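Local coordinates for protein folylpolyglutamate synthase (FolC) (Helicobacter pylori, PDB 6K8C) that probably adds glutamate to dihydropteroate to form dihydrofolate and then extends reduced folates to polyglutamates in ATP-dependent ligase reactions, at residues S29-I34 with Y121-T126; K39-E44 with H113-A118; Y312-D317 with R343-E348; L337-E342 with F379-A384. All coordinates share one frame; numbering follows the deposited sequence.

Interaction 1: residues S29-I34 with Y121-T126; sequences SRFIQI and YFEYAT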
loop_
_atom_site.group_PDB
_atom_site.type_symbol
_atom_site.label_atom_id
_atom_site.label_comp_id
_atom_site.label_asym_id
_atom_site.label_seq_id
_atom_site.Cartn_x
_atom_site.Cartn_y
_atom_site.Cartn_z
ATOM N N SER A 29 -2.507 -11.820 21.759
ATOM C CA SER A 29 -2.920 -11.164 22.992
ATOM C C SER A 29 -2.046 -9.963 23.329
ATOM O O SER A 29 -2.472 -9.105 24.112
ATOM C CB SER A 29 -2.908 -12.163 24.153
ATOM O OG SER A 29 -1.586 -12.553 24.488
ATOM N N ARG A 30 -0.844 -9.872 22.750
ATOM C CA ARG A 30 0.063 -8.786 23.104
ATOM C C ARG A 30 -0.519 -7.434 22.713
ATOM O O ARG A 30 -0.684 -6.547 23.559
ATOM C CB ARG A 30 1.436 -8.989 22.455
ATOM C CG ARG A 30 2.458 -7.948 22.902
ATOM C CD ARG A 30 3.838 -8.159 22.288
ATOM N NE ARG A 30 3.826 -8.049 20.831
ATOM C CZ ARG A 30 4.063 -9.064 20.011
ATOM N NH1 ARG A 30 4.335 -10.265 20.510
ATOM N NH2 ARG A 30 4.030 -8.882 18.696
ATOM N N PHE A 31 -0.837 -7.247 21.428
ATOM C CA PHE A 31 -1.261 -5.911 21.025
ATOM C C PHE A 31 -2.632 -5.556 21.580
ATOM O O PHE A 31 -2.887 -4.382 21.876
ATOM C CB PHE A 31 -1.268 -5.742 19.508
ATOM C CG PHE A 31 -1.434 -4.311 19.095
ATOM C CD1 PHE A 31 -0.416 -3.405 19.312
ATOM C CD2 PHE A 31 -2.627 -3.857 18.557
ATOM C CE1 PHE A 31 -0.556 -2.079 18.964
ATOM C CE2 PHE A 31 -2.779 -2.529 18.208
ATOM C CZ PHE A 31 -1.739 -1.637 18.410
ATOM N N ILE A 32 -3.527 -6.537 21.721
ATOM C CA ILE A 32 -4.799 -6.272 22.393
ATOM C C ILE A 32 -4.541 -5.666 23.765
ATOM O O ILE A 32 -5.195 -4.696 24.172
ATOM C CB ILE A 32 -5.638 -7.559 22.488
ATOM C CG1 ILE A 32 -6.115 -7.992 21.102
ATOM C CG2 ILE A 32 -6.835 -7.351 23.413
ATOM C CD1 ILE A 32 -6.447 -9.466 21.007
ATOM N N GLN A 33 -3.553 -6.205 24.483
ATOM C CA GLN A 33 -3.182 -5.647 25.777
ATOM C C GLN A 33 -2.470 -4.308 25.619
ATOM O O GLN A 33 -2.734 -3.369 26.380
ATOM C CB GLN A 33 -2.305 -6.647 26.531
ATOM C CG GLN A 33 -1.920 -6.224 27.930
ATOM C CD GLN A 33 -0.915 -7.172 28.559
ATOM O OE1 GLN A 33 -0.580 -8.211 27.986
ATOM N NE2 GLN A 33 -0.425 -6.817 29.740
ATOM N N ILE A 34 -1.565 -4.200 24.640
ATOM C CA ILE A 34 -0.882 -2.929 24.400
ATOM C C ILE A 34 -1.902 -1.829 24.144
ATOM O O ILE A 34 -1.829 -0.739 24.725
ATOM C CB ILE A 34 0.105 -3.050 23.222
ATOM C CG1 ILE A 34 1.338 -3.868 23.609
ATOM C CG2 ILE A 34 0.540 -1.660 22.744
ATOM C CD1 ILE A 34 2.180 -4.281 22.411
ATOM N N TYR A 121 7.703 -3.665 15.720
ATOM C CA TYR A 121 7.880 -2.543 14.803
ATOM C C TYR A 121 6.539 -2.054 14.255
ATOM O O TYR A 121 6.198 -0.870 14.369
ATOM C CB TYR A 121 8.817 -2.970 13.670
ATOM C CG TYR A 121 9.115 -1.923 12.622
ATOM C CD1 TYR A 121 8.285 -1.761 11.519
ATOM C CD2 TYR A 121 10.246 -1.121 12.714
ATOM C CE1 TYR A 121 8.561 -0.820 10.552
ATOM C CE2 TYR A 121 10.533 -0.177 11.748
ATOM C CZ TYR A 121 9.686 -0.032 10.666
ATOM O OH TYR A 121 9.966 0.900 9.694
ATOM N N PHE A 122 5.756 -2.961 13.678
ATOM C CA PHE A 122 4.492 -2.553 13.076
ATOM C C PHE A 122 3.469 -2.151 14.130
ATOM O O PHE A 122 2.661 -1.248 13.889
ATOM C CB PHE A 122 3.931 -3.670 12.195
ATOM C CG PHE A 122 2.658 -3.288 11.478
ATOM C CD1 PHE A 122 2.686 -2.370 10.440
ATOM C CD2 PHE A 122 1.437 -3.824 11.860
ATOM C CE1 PHE A 122 1.517 -2.005 9.781
ATOM C CE2 PHE A 122 0.268 -3.463 11.209
ATOM C CZ PHE A 122 0.307 -2.554 10.170
ATOM N N GLU A 123 3.492 -2.796 15.302
ATOM C CA GLU A 123 2.593 -2.393 16.380
ATOM C C GLU A 123 2.875 -0.966 16.834
ATOM O O GLU A 123 1.944 -0.208 17.137
ATOM C CB GLU A 123 2.702 -3.378 17.552
ATOM C CG GLU A 123 2.067 -4.739 17.233
ATOM C CD GLU A 123 2.442 -5.824 18.219
ATOM O OE1 GLU A 123 3.267 -5.568 19.124
ATOM O OE2 GLU A 123 1.904 -6.940 18.090
ATOM N N TYR A 124 4.153 -0.572 16.878
ATOM C CA TYR A 124 4.484 0.801 17.252
ATOM C C TYR A 124 4.040 1.793 16.181
ATOM O O TYR A 124 3.558 2.888 16.503
ATOM C CB TYR A 124 5.983 0.939 17.509
ATOM C CG TYR A 124 6.333 2.203 18.255
ATOM C CD1 TYR A 124 5.833 2.438 19.533
ATOM C CD2 TYR A 124 7.142 3.172 17.680
ATOM C CE1 TYR A 124 6.142 3.595 20.219
ATOM C CE2 TYR A 124 7.457 4.330 18.360
ATOM C CZ TYR A 124 6.953 4.536 19.626
ATOM O OH TYR A 124 7.262 5.689 20.299
ATOM N N ALA A 125 4.216 1.438 14.903
ATOM C CA ALA A 125 3.709 2.282 13.823
ATOM C C ALA A 125 2.207 2.497 13.959
ATOM O O ALA A 125 1.706 3.605 13.728
ATOM C CB ALA A 125 4.040 1.655 12.465
ATOM N N THR A 126 1.477 1.447 14.349
ATOM C CA THR A 126 0.034 1.563 14.542
ATOM C C THR A 126 -0.300 2.571 15.637
ATOM O O THR A 126 -1.187 3.414 15.466
ATOM C CB THR A 126 -0.562 0.187 14.866
ATOM O OG1 THR A 126 -0.299 -0.717 13.784
ATOM C CG2 THR A 126 -2.072 0.278 15.075
HETATM O O HOH W 1 0.270 -8.732 19.222
#
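Helices 28-41 and 121-132 pack side by side in the part of FolC that carries the P-loop-type Mur ligase middle domain; the axes of segments 29-34 and 121-126 run in roughly the same direction, 26° apart, and approach to 11.4 Å. E123 carries the contact. Its CB lies against F31 CD1 and CE1, and CG comes within 3.5 Å of F31 CD1, the two chains sliding past each other in opposite directions. Beyond CG the chain is extended (chi2 166°), which brings the carboxylate past the phenyl ring to R30. There OE1 takes the N-H of R30 NE at 3.1 Å through its syn lone pair, in the guanidinium plane and nearly straight at 165°. OE1 also accepts from the backbone N of S120. OE2 meets R30 NH2 at 2.9 Å in a bent, weak second bond of the same salt bridge. R30 reaches this point by a bend at chi3. The ring of F31, CG anti to the backbone N, continues to T126, whose CG2 is 3.9 Å from F31 CZ, while T126 OG1 bonds with S151 OG. A water accepts from F31 N and lies 2.7 Å from E123 OE2.

Interaction 2: residues K39-E44 with H113-A118; sequences KNAFFE and HAFSSA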
loop_
_atom_site.group_PDB
_atom_site.type_symbol
_atom_site.label_atom_id
_atom_site.label_comp_id
_atom_site.label_asym_id
_atom_site.label_seq_id
_atom_site.Cartn_x
_atom_site.Cartn_y
_atom_site.Cartn_z
ATOM N N LYS A 39 -5.084 3.185 25.399
ATOM C CA LYS A 39 -6.321 3.945 25.540
ATOM C C LYS A 39 -6.473 4.477 26.960
ATOM O O LYS A 39 -6.870 5.630 27.163
ATOM C CB LYS A 39 -7.513 3.074 25.151
ATOM C CG LYS A 39 -7.719 2.935 23.639
ATOM C CD LYS A 39 -8.987 2.162 23.330
ATOM C CE LYS A 39 -8.909 0.737 23.845
ATOM N NZ LYS A 39 -10.157 -0.022 23.568
ATOM N N ASN A 40 -6.131 3.655 27.954
ATOM C CA ASN A 40 -6.123 4.121 29.338
ATOM C C ASN A 40 -5.157 5.286 29.519
ATOM O O ASN A 40 -5.523 6.333 30.066
ATOM C CB ASN A 40 -5.753 2.971 30.279
ATOM C CG ASN A 40 -6.927 2.039 30.566
ATOM O OD1 ASN A 40 -8.093 2.436 30.494
ATOM N ND2 ASN A 40 -6.616 0.796 30.914
ATOM N N ALA A 41 -3.915 5.129 29.050
ATOM C CA ALA A 41 -2.909 6.158 29.292
ATOM C C ALA A 41 -3.122 7.396 28.434
ATOM O O ALA A 41 -2.685 8.487 28.811
ATOM C CB ALA A 41 -1.504 5.602 29.049
ATOM N N PHE A 42 -3.773 7.258 27.283
ATOM C CA PHE A 42 -3.947 8.405 26.403
ATOM C C PHE A 42 -5.419 8.689 26.125
ATOM O O PHE A 42 -6.028 9.507 26.819
ATOM C CB PHE A 42 -3.166 8.197 25.101
ATOM C CG PHE A 42 -1.681 8.314 25.275
ATOM C CD1 PHE A 42 -1.057 9.539 25.129
ATOM C CD2 PHE A 42 -0.911 7.207 25.596
ATOM C CE1 PHE A 42 0.304 9.665 25.294
ATOM C CE2 PHE A 42 0.456 7.330 25.764
ATOM C CZ PHE A 42 1.063 8.558 25.612
ATOM N N PHE A 43 -6.005 8.038 25.124
ATOM C CA PHE A 43 -7.374 8.360 24.744
ATOM C C PHE A 43 -7.962 7.242 23.897
ATOM O O PHE A 43 -7.246 6.415 23.326
ATOM C CB PHE A 43 -7.437 9.690 23.987
ATOM C CG PHE A 43 -6.637 9.707 22.713
ATOM C CD1 PHE A 43 -7.207 9.289 21.518
ATOM C CD2 PHE A 43 -5.324 10.147 22.709
ATOM C CE1 PHE A 43 -6.483 9.298 20.346
ATOM C CE2 PHE A 43 -4.589 10.162 21.537
ATOM C CZ PHE A 43 -5.170 9.735 20.351
ATOM N N GLU A 44 -9.293 7.241 23.823
ATOM C CA GLU A 44 -10.051 6.398 22.909
ATOM C C GLU A 44 -10.351 7.253 21.682
ATOM O O GLU A 44 -11.122 8.213 21.767
ATOM C CB GLU A 44 -11.332 5.900 23.574
ATOM C CG GLU A 44 -12.127 4.868 22.798
ATOM C CD GLU A 44 -12.617 3.746 23.701
ATOM O OE1 GLU A 44 -13.167 2.746 23.188
ATOM O OE2 GLU A 44 -12.440 3.865 24.932
ATOM N N HIS A 113 6.279 4.897 27.937
ATOM C CA HIS A 113 5.355 3.924 28.495
ATOM C C HIS A 113 5.811 2.509 28.178
ATOM O O HIS A 113 6.368 2.240 27.108
ATOM C CB HIS A 113 3.938 4.151 27.966
ATOM C CG HIS A 113 3.386 5.501 28.301
ATOM N ND1 HIS A 113 2.406 5.689 29.251
ATOM C CD2 HIS A 113 3.684 6.730 27.818
ATOM C CE1 HIS A 113 2.120 6.975 29.336
ATOM N NE2 HIS A 113 2.884 7.629 28.478
ATOM N N ALA A 114 5.555 1.604 29.125
ATOM C CA ALA A 114 6.013 0.226 28.988
ATOM C C ALA A 114 5.420 -0.447 27.754
ATOM O O ALA A 114 6.106 -1.226 27.079
ATOM C CB ALA A 114 5.669 -0.566 30.249
ATOM N N PHE A 115 4.150 -0.164 27.437
ATOM C CA PHE A 115 3.533 -0.833 26.293
ATOM C C PHE A 115 4.215 -0.452 24.984
ATOM O O PHE A 115 4.181 -1.224 24.019
ATOM C CB PHE A 115 2.025 -0.543 26.232
ATOM C CG PHE A 115 1.670 0.919 26.145
ATOM C CD1 PHE A 115 1.773 1.607 24.946
ATOM C CD2 PHE A 115 1.194 1.595 27.257
ATOM C CE1 PHE A 115 1.434 2.946 24.863
ATOM C CE2 PHE A 115 0.847 2.931 27.181
ATOM C CZ PHE A 115 0.971 3.610 25.983
ATOM N N SER A 116 4.845 0.722 24.934
ATOM C CA SER A 116 5.562 1.119 23.727
ATOM C C SER A 116 6.813 0.274 23.521
ATOM O O SER A 116 7.149 -0.079 22.386
ATOM C CB SER A 116 5.917 2.600 23.796
ATOM O OG SER A 116 4.745 3.392 23.712
ATOM N N SER A 117 7.519 -0.058 24.604
ATOM C CA SER A 117 8.684 -0.925 24.471
ATOM C C SER A 117 8.283 -2.344 24.103
ATOM O O SER A 117 9.048 -3.049 23.436
ATOM C CB SER A 117 9.498 -0.926 25.766
ATOM O OG SER A 117 10.137 0.320 25.963
ATOM N N ALA A 118 7.093 -2.779 24.522
ATOM C CA ALA A 118 6.625 -4.114 24.175
ATOM C C ALA A 118 6.184 -4.222 22.719
ATOM O O ALA A 118 6.043 -5.339 22.212
ATOM C CB ALA A 118 5.471 -4.518 25.097
#
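The end of helix 28-41 meets the start of the short helix 114-118, which belongs to the Mur ligase middle domain, through three aromatic rings and one methyl group. Aromatic contacts come first. F42, the first residue to leave helical geometry after helix 28-41, and the N-cap residue H113 reach toward each other tip to tip: F42 CZ is 3.5 Å from H113 NE2, and F42 CE2 sits over one face of the imidazole near its rim. The planes are inclined at 52°, an oblique pair. F42 and F115 instead meet rim to rim, F42 CE2 to F115 CZ at 3.8 Å, each atom close to the plane of the other ring. F115 takes the crowded first torsion (chi1 58°), with H113 CB over one of its faces. The methyl of A41 touches two rings: CB meets H113 CE1 and lies 4.0 Å from F115 CE2. F42 also packs on F38 and on M131 of helix 121-132, and F115 on L127. With no hydrogen bond between the segments, their cohesion rests on van der Waals and aromatic contact.

Interaction 3: residues Y312-D317 with R343-E348; sequences YNCYQD and RVIKLE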
loop_
_atom_site.group_PDB
_atom_site.type_symbol
_atom_site.label_atom_id
_atom_site.label_comp_id
_atom_site.label_asym_id
_atom_site.label_seq_id
_atom_site.Cartn_x
_atom_site.Cartn_y
_atom_site.Cartn_z
ATOM N N TYR A 312 15.411 -4.875 -12.111
ATOM C CA TYR A 312 14.260 -5.741 -11.900
ATOM C C TYR A 312 14.597 -6.942 -11.028
ATOM O O TYR A 312 15.673 -7.537 -11.147
ATOM C CB TYR A 312 13.722 -6.229 -13.258
ATOM C CG TYR A 312 12.567 -7.206 -13.185
ATOM C CD1 TYR A 312 11.254 -6.754 -13.109
ATOM C CD2 TYR A 312 12.788 -8.578 -13.206
ATOM C CE1 TYR A 312 10.191 -7.646 -13.048
ATOM C CE2 TYR A 312 11.735 -9.474 -13.142
ATOM C CZ TYR A 312 10.438 -9.002 -13.064
ATOM O OH TYR A 312 9.386 -9.891 -13.001
ATOM N N ASN A 313 13.651 -7.289 -10.160
ATOM C CA ASN A 313 13.536 -8.621 -9.587
ATOM C C ASN A 313 12.078 -8.802 -9.191
ATOM O O ASN A 313 11.293 -7.853 -9.215
ATOM C CB ASN A 313 14.480 -8.822 -8.395
ATOM C CG ASN A 313 15.040 -10.235 -8.329
ATOM O OD1 ASN A 313 14.447 -11.177 -8.858
ATOM N ND2 ASN A 313 16.183 -10.389 -7.672
ATOM N N CYS A 314 11.704 -10.028 -8.830
ATOM C CA CYS A 314 10.317 -10.259 -8.445
ATOM C C CYS A 314 10.222 -11.458 -7.512
ATOM O O CYS A 314 11.153 -12.256 -7.385
ATOM C CB CYS A 314 9.425 -10.456 -9.673
ATOM S SG CYS A 314 9.612 -12.058 -10.465
ATOM N N TYR A 315 9.071 -11.566 -6.856
ATOM C CA TYR A 315 8.790 -12.684 -5.975
ATOM C C TYR A 315 8.403 -13.913 -6.797
ATOM O O TYR A 315 8.101 -13.822 -7.993
ATOM C CB TYR A 315 7.682 -12.312 -4.984
ATOM C CG TYR A 315 8.117 -11.301 -3.945
ATOM C CD1 TYR A 315 9.186 -11.565 -3.094
ATOM C CD2 TYR A 315 7.467 -10.075 -3.824
ATOM C CE1 TYR A 315 9.592 -10.642 -2.146
ATOM C CE2 TYR A 315 7.865 -9.146 -2.877
ATOM C CZ TYR A 315 8.926 -9.435 -2.042
ATOM O OH TYR A 315 9.323 -8.510 -1.102
ATOM N N GLN A 316 8.427 -15.075 -6.139
ATOM C CA GLN A 316 8.214 -16.341 -6.834
ATOM C C GLN A 316 6.765 -16.553 -7.255
ATOM O O GLN A 316 6.499 -17.378 -8.139
ATOM C CB GLN A 316 8.665 -17.492 -5.943
ATOM C CG GLN A 316 10.065 -17.989 -6.227
ATOM C CD GLN A 316 10.081 -19.015 -7.338
ATOM O OE1 GLN A 316 9.686 -20.166 -7.139
ATOM N NE2 GLN A 316 10.524 -18.601 -8.522
ATOM N N ASP A 317 5.830 -15.824 -6.654
ATOM C CA ASP A 317 4.408 -16.028 -6.889
ATOM C C ASP A 317 3.864 -15.195 -8.041
ATOM O O ASP A 317 2.669 -15.295 -8.344
ATOM C CB ASP A 317 3.621 -15.701 -5.617
ATOM C CG ASP A 317 4.148 -14.455 -4.912
ATOM O OD1 ASP A 317 5.342 -14.429 -4.529
ATOM O OD2 ASP A 317 3.364 -13.500 -4.732
ATOM N N ARG A 343 11.448 -15.495 -0.581
ATOM C CA ARG A 343 10.417 -15.709 -1.592
ATOM C C ARG A 343 10.700 -14.977 -2.902
ATOM O O ARG A 343 9.785 -14.813 -3.715
ATOM C CB ARG A 343 9.042 -15.317 -1.049
ATOM C CG ARG A 343 8.480 -16.332 -0.068
ATOM C CD ARG A 343 8.462 -17.746 -0.663
ATOM N NE ARG A 343 7.457 -17.924 -1.711
ATOM C CZ ARG A 343 7.658 -18.589 -2.846
ATOM N NH1 ARG A 343 8.838 -19.144 -3.101
ATOM N NH2 ARG A 343 6.677 -18.701 -3.732
ATOM N N VAL A 344 11.943 -14.545 -3.124
ATOM C CA VAL A 344 12.320 -13.974 -4.409
ATOM C C VAL A 344 12.500 -15.096 -5.428
ATOM O O VAL A 344 12.909 -16.215 -5.089
ATOM C CB VAL A 344 13.600 -13.129 -4.255
ATOM C CG1 VAL A 344 14.196 -12.746 -5.613
ATOM C CG2 VAL A 344 13.309 -11.886 -3.426
ATOM N N ILE A 345 12.163 -14.804 -6.689
ATOM C CA ILE A 345 12.376 -15.768 -7.758
ATOM C C ILE A 345 13.836 -16.223 -7.766
ATOM O O ILE A 345 14.759 -15.453 -7.466
ATOM C CB ILE A 345 11.970 -15.170 -9.119
ATOM C CG1 ILE A 345 11.999 -16.232 -10.219
ATOM C CG2 ILE A 345 12.875 -14.015 -9.510
ATOM C CD1 ILE A 345 11.133 -15.892 -11.408
ATOM N N LYS A 346 14.046 -17.497 -8.085
ATOM C CA LYS A 346 15.400 -18.023 -8.180
ATOM C C LYS A 346 16.104 -17.444 -9.402
ATOM O O LYS A 346 15.497 -17.261 -10.461
ATOM C CB LYS A 346 15.380 -19.551 -8.242
ATOM C CG LYS A 346 15.459 -20.230 -6.873
ATOM C CD LYS A 346 16.285 -19.411 -5.881
ATOM C CE LYS A 346 16.490 -20.157 -4.567
ATOM N NZ LYS A 346 17.477 -19.472 -3.680
ATOM N N LEU A 347 17.398 -17.164 -9.244
ATOM C CA LEU A 347 18.137 -16.394 -10.239
ATOM C C LEU A 347 18.155 -17.094 -11.595
ATOM O O LEU A 347 17.931 -16.462 -12.634
ATOM C CB LEU A 347 19.556 -16.139 -9.727
ATOM C CG LEU A 347 20.503 -15.172 -10.440
ATOM C CD1 LEU A 347 21.287 -15.903 -11.515
ATOM C CD2 LEU A 347 19.766 -13.969 -11.017
ATOM N N GLU A 348 18.424 -18.403 -11.607
ATOM C CA GLU A 348 18.540 -19.114 -12.878
ATOM C C GLU A 348 17.191 -19.264 -13.567
ATOM O O GLU A 348 17.129 -19.296 -14.803
ATOM C CB GLU A 348 19.186 -20.483 -12.661
ATOM C CG GLU A 348 20.659 -20.411 -12.289
ATOM C CD GLU A 348 21.498 -19.754 -13.368
ATOM O OE1 GLU A 348 21.337 -20.123 -14.551
ATOM O OE2 GLU A 348 22.316 -18.868 -13.032
HETATM O O HOH W 2 16.082 -13.534 -8.763
#
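A single beta bridge, Y315 with V344, ties two loops together in the glutamate ligase domain: the one after strand 308-312 and the one leading into helix 347-357. Two backbone bonds make it: I345 N to C314 O, 2.8 Å and almost straight at 175°, and Q316 N to R343 O, also 2.8 Å but more bent. The R343 chain, folded at chi2 and chi3, lays one guanidinium face over Q316 CB, 3.2 Å from NH2; the amide and guanidinium planes stand 87° apart. Q316, bent at chi2 (-86°), puts NE2 3.3 Å from I345 CG1. N313 OD1 takes the backbone N-H of C314, and N313 ND2 bonds to L337 O. I345 CG2 lies beside C314, 3.9 Å from its SG, and Y315 turns its ring edge to the R343 carbonyl. Between the segments the direct hydrogen bonds are all main-chain, and a water links N313 OD1 to I345 O, whereas Q316 NE2 is buried against hydrocarbon without a polar partner in the model.

Interaction 4: residues L337-E342 with F379-A384; sequences LELHEE and FLVANA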
loop_
_atom_site.group_PDB
_atom_site.type_symbol
_atom_site.label_atom_id
_atom_site.label_comp_id
_atom_site.label_asym_id
_atom_site.label_seq_id
_atom_site.Cartn_x
_atom_site.Cartn_y
_atom_site.Cartn_z
ATOM N N LEU A 337 18.408 -7.087 -10.118
ATOM C CA LEU A 337 18.791 -6.595 -8.794
ATOM C C LEU A 337 18.838 -7.784 -7.844
ATOM O O LEU A 337 17.823 -8.203 -7.282
ATOM C CB LEU A 337 17.826 -5.522 -8.303
ATOM C CG LEU A 337 18.290 -4.736 -7.072
ATOM C CD1 LEU A 337 19.557 -3.979 -7.370
ATOM C CD2 LEU A 337 17.207 -3.787 -6.580
ATOM N N GLU A 338 20.041 -8.330 -7.668
ATOM C CA GLU A 338 20.263 -9.478 -6.799
ATOM C C GLU A 338 19.631 -9.264 -5.431
ATOM O O GLU A 338 19.923 -8.279 -4.747
ATOM C CB GLU A 338 21.765 -9.719 -6.650
ATOM C CG GLU A 338 22.141 -11.127 -6.227
ATOM C CD GLU A 338 23.337 -11.644 -6.993
ATOM O OE1 GLU A 338 24.400 -10.992 -6.925
ATOM O OE2 GLU A 338 23.222 -12.697 -7.653
ATOM N N LEU A 339 18.738 -10.179 -5.051
ATOM C CA LEU A 339 18.111 -10.185 -3.738
ATOM C C LEU A 339 18.112 -11.611 -3.217
ATOM O O LEU A 339 17.774 -12.545 -3.951
ATOM C CB LEU A 339 16.674 -9.649 -3.783
ATOM C CG LEU A 339 16.489 -8.140 -3.938
ATOM C CD1 LEU A 339 15.104 -7.841 -4.479
ATOM C CD2 LEU A 339 16.723 -7.427 -2.621
ATOM N N HIS A 340 18.488 -11.775 -1.951
ATOM C CA HIS A 340 18.593 -13.090 -1.334
ATOM C C HIS A 340 17.450 -13.384 -0.376
ATOM O O HIS A 340 17.413 -14.470 0.211
ATOM C CB HIS A 340 19.938 -13.219 -0.617
ATOM C CG HIS A 340 21.109 -13.179 -1.548
ATOM N ND1 HIS A 340 21.567 -14.293 -2.218
ATOM C CD2 HIS A 340 21.898 -12.152 -1.945
ATOM C CE1 HIS A 340 22.596 -13.957 -2.976
ATOM N NE2 HIS A 340 22.817 -12.664 -2.828
ATOM N N GLU A 341 16.523 -12.445 -0.207
ATOM C CA GLU A 341 15.307 -12.711 0.542
ATOM C C GLU A 341 14.580 -13.900 -0.076
ATOM O O GLU A 341 14.668 -14.154 -1.280
ATOM C CB GLU A 341 14.428 -11.459 0.564
ATOM C CG GLU A 341 14.969 -10.318 1.444
ATOM C CD GLU A 341 16.216 -9.623 0.883
ATOM O OE1 GLU A 341 16.906 -10.194 0.011
ATOM O OE2 GLU A 341 16.513 -8.493 1.329
ATOM N N GLU A 342 13.858 -14.640 0.764
ATOM C CA GLU A 342 13.614 -16.045 0.452
ATOM C C GLU A 342 12.543 -16.251 -0.614
ATOM O O GLU A 342 12.700 -17.118 -1.481
ATOM C CB GLU A 342 13.267 -16.805 1.730
ATOM C CG GLU A 342 14.498 -17.420 2.378
ATOM C CD GLU A 342 14.944 -18.693 1.682
ATOM O OE1 GLU A 342 16.158 -18.989 1.699
ATOM O OE2 GLU A 342 14.078 -19.399 1.124
ATOM N N PHE A 379 8.080 -3.413 -3.471
ATOM C CA PHE A 379 8.614 -2.478 -2.490
ATOM C C PHE A 379 10.061 -2.822 -2.180
ATOM O O PHE A 379 10.911 -1.936 -2.032
ATOM C CB PHE A 379 7.779 -2.508 -1.203
ATOM C CG PHE A 379 6.575 -1.599 -1.220
ATOM C CD1 PHE A 379 5.387 -2.019 -1.792
ATOM C CD2 PHE A 379 6.626 -0.339 -0.644
ATOM C CE1 PHE A 379 4.275 -1.205 -1.800
ATOM C CE2 PHE A 379 5.509 0.490 -0.649
ATOM C CZ PHE A 379 4.331 0.050 -1.233
ATOM N N LEU A 380 10.363 -4.117 -2.105
ATOM C CA LEU A 380 11.710 -4.558 -1.761
ATOM C C LEU A 380 12.717 -4.136 -2.823
ATOM O O LEU A 380 13.785 -3.600 -2.505
ATOM C CB LEU A 380 11.730 -6.077 -1.571
ATOM C CG LEU A 380 13.086 -6.784 -1.536
ATOM C CD1 LEU A 380 13.921 -6.299 -0.360
ATOM C CD2 LEU A 380 12.900 -8.295 -1.473
ATOM N N VAL A 381 12.387 -4.366 -4.096
ATOM C CA VAL A 381 13.300 -4.002 -5.177
ATOM C C VAL A 381 13.571 -2.503 -5.165
ATOM O O VAL A 381 14.719 -2.064 -5.302
ATOM C CB VAL A 381 12.732 -4.461 -6.533
ATOM C CG1 VAL A 381 13.392 -3.703 -7.672
ATOM C CG2 VAL A 381 12.925 -5.958 -6.709
ATOM N N ALA A 382 12.524 -1.694 -4.984
ATOM C CA ALA A 382 12.703 -0.247 -5.028
ATOM C C ALA A 382 13.482 0.249 -3.820
ATOM O O ALA A 382 14.361 1.109 -3.949
ATOM C CB ALA A 382 11.348 0.452 -5.111
ATOM N N ASN A 383 13.173 -0.280 -2.634
ATOM C CA ASN A 383 13.859 0.183 -1.431
ATOM C C ASN A 383 15.313 -0.279 -1.409
ATOM O O ASN A 383 16.199 0.468 -0.978
ATOM C CB ASN A 383 13.117 -0.295 -0.184
ATOM C CG ASN A 383 13.874 0.007 1.092
ATOM O OD1 ASN A 383 14.573 -0.852 1.628
ATOM N ND2 ASN A 383 13.750 1.238 1.578
ATOM N N ALA A 384 15.578 -1.499 -1.886
ATOM C CA ALA A 384 16.953 -1.987 -1.939
ATOM C C ALA A 384 17.767 -1.235 -2.985
ATOM O O ALA A 384 18.954 -0.958 -2.771
ATOM C CB ALA A 384 16.974 -3.491 -2.217
#
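The loop after strand 331-336 lies across the first turns of helix 379-390 in the glutamate ligase domain, and its leucines pack on one side of that helix. The tight part centres on L339, whose CG is anti to the carbonyl carbon (chi1 -75°). L339 crosses V381 at about a right angle, its CD1 3.6 Å from V381 CG2. With L380 it meets tip to tip, L339 CD1 lying 3.7 Å from L380 CG. The other methyl, L339 CD2, is 4.0 Å from A384 CB. L337 arrives nearer the strand, CG anti to the backbone N (chi1 -168°), and slides past V381 in the opposite direction; its CD2 is 3.3 Å from V381 O and 4.0 Å from V381 CG1. F385 and R388 of the same helix also touch L337. On the solvent side the contact loosens. E341 is exposed, and its chain, bent at chi2 (71°), brushes L380 with its aliphatic part, CB and CG each 4.1 Å from L380 CD2, and with OE2 beside L380 CD1. No hydrogen bond joins the two segments, so the loop is held to the helix here by branched hydrocarbon packing, with a carboxylate at its margin.

The four contacts form two pairs in two parts of the chain. Interactions 1 and 2 share helix 28-41 and have centres about 10 Å apart; interaction 2 is nested inside the chain loop closed by interaction 1, and R30 CD touches A118 O at 3.6 Å. Interactions 3 and 4, centres about 9 Å apart, alternate along the chain in the glutamate ligase domain. They join where Y312 O lies 3.0 Å from L337 N, a probable hydrogen bond, and where Y315 OH packs 3.5 Å from L380 CB. Between the pairs nothing touches: interactions 1 and 4 come nearest, about 9 Å between closest atoms, while the centres of 2 and 3 are about 40 Å apart.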